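Side-chain contact in kinesin-like protein (Caenorhabditis elegans, PDB 5X3E), which probably acts as a kinesin-6 motor that couples ATP hydrolysis to movement along microtubules, captured here without nucleotide: residues L350-A353 with N354-Q358. Residues are numbered along the deposited sequence; the frame is centred on the assembly and turned at random.
Sequences LAEA and NSINQ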
# COMPACT_ATOMS: atom_id res chain seq x y z
N LEU A 350 -4.24 0.25 -26.37
CA LEU A 350 -4.29 1.71 -26.42
C LEU A 350 -5.09 2.28 -25.26
O LEU A 350 -4.64 3.22 -24.58
CB LEU A 350 -4.87 2.17 -27.76
CG LEU A 350 -4.03 1.93 -29.01
CD1 LEU A 350 -4.21 0.51 -29.56
CD2 LEU A 350 -4.33 2.96 -30.09
N ALA A 351 -6.29 1.75 -25.01
CA ALA A 351 -7.08 2.21 -23.87
C ALA A 351 -6.37 1.93 -22.56
O ALA A 351 -6.52 2.69 -21.59
CB ALA A 351 -8.46 1.55 -23.88
N GLU A 352 -5.58 0.85 -22.51
CA GLU A 352 -4.83 0.51 -21.30
C GLU A 352 -3.82 1.60 -20.96
O GLU A 352 -3.73 2.04 -19.81
CB GLU A 352 -4.14 -0.85 -21.50
CG GLU A 352 -3.25 -1.29 -20.35
CD GLU A 352 -2.55 -2.61 -20.63
OE1 GLU A 352 -1.33 -2.71 -20.37
OE2 GLU A 352 -3.21 -3.53 -21.15
N ALA A 353 -3.05 2.05 -21.96
CA ALA A 353 -2.08 3.11 -21.70
C ALA A 353 -2.75 4.45 -21.40
O ALA A 353 -2.24 5.22 -20.58
CB ALA A 353 -1.13 3.25 -22.90
N ASN A 354 -3.90 4.74 -22.02
CA ASN A 354 -4.59 5.99 -21.73
C ASN A 354 -5.17 6.00 -20.32
O ASN A 354 -5.17 7.04 -19.65
CB ASN A 354 -5.67 6.28 -22.77
CG ASN A 354 -5.08 6.53 -24.15
OD1 ASN A 354 -4.52 7.60 -24.42
ND2 ASN A 354 -5.22 5.55 -25.04
N SER A 355 -5.69 4.86 -19.86
CA SER A 355 -6.17 4.79 -18.48
C SER A 355 -5.02 5.00 -17.50
O SER A 355 -5.18 5.71 -16.49
CB SER A 355 -6.87 3.46 -18.23
OG SER A 355 -8.02 3.34 -19.05
N ILE A 356 -3.87 4.39 -17.77
CA ILE A 356 -2.72 4.51 -16.86
C ILE A 356 -2.26 5.96 -16.78
O ILE A 356 -2.05 6.50 -15.69
CB ILE A 356 -1.58 3.58 -17.30
CG1 ILE A 356 -1.99 2.11 -17.15
CG2 ILE A 356 -0.33 3.87 -16.49
CD1 ILE A 356 -0.92 1.14 -17.59
N ASN A 357 -2.10 6.62 -17.94
CA ASN A 357 -1.66 8.02 -17.89
C ASN A 357 -2.74 8.95 -17.37
O ASN A 357 -2.41 9.97 -16.75
CB ASN A 357 -1.20 8.52 -19.26
CG ASN A 357 0.26 8.22 -19.54
OD1 ASN A 357 0.83 7.27 -19.00
ND2 ASN A 357 0.89 9.07 -20.35
N GLN A 358 -4.01 8.65 -17.62
CA GLN A 358 -5.06 9.46 -17.03
C GLN A 358 -5.03 9.35 -15.51
O GLN A 358 -5.15 10.36 -14.80
CB GLN A 358 -6.43 9.05 -17.56
CG GLN A 358 -7.58 9.86 -17.00
CD GLN A 358 -7.62 11.27 -17.57
OE1 GLN A 358 -7.27 11.49 -18.73
NE2 GLN A 358 -8.03 12.23 -16.75
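Asn354 and Ser355 both turn the first side-chain heavy atom beyond CB back beside their own backbone N, chi1 -66° and -63°, which brings Asn354 CG and ND2 up above the plane of the Leu350 carbonyl and Ser355 OG to the oxygen end of the Ala351 carbonyl, one turn earlier in helix 350-375. The oxygen of Leu350 accepts the backbone N of Asn354 at 3.1 Å. The Asn354 amide also leans on it through ND2, but the modelled 2.4 Å from ND2 to Leu350 O is implausibly short and the N-H is badly bent, at 117°, which leaves this second bond doubtful. Ala351 O takes Ser355 N at 2.9 Å, while Ser355 OG lies 3.0 Å from the same oxygen. That hydroxyl also meets Asn226 OD1. On another side of the helix, Glu352 is fully extended to its carboxylate, and its CG runs past Ile356 CD1 at 4.4 Å. The carboxylate itself is held by Arg294, of the SSRSH motif in switch I, through a salt bridge and by the hydroxyl of Tyr225. Ile356 leans on Ala335 and Arg339 of the switch II loop. Regular i to i+4 bonds continue the ladder, from Ile356 N to Glu352 O at 3.1 Å and from Asn357 N to Ala353 O at 3.0 Å. These are the first modelled turns of the switch II helix of the kinesin motor domain, just after an unmodelled stretch. Through its bonds to Arg294 and Tyr225, the buried Glu352 ties these turns to switch I, and the neighbouring arginine would probably keep that carboxylate ionised.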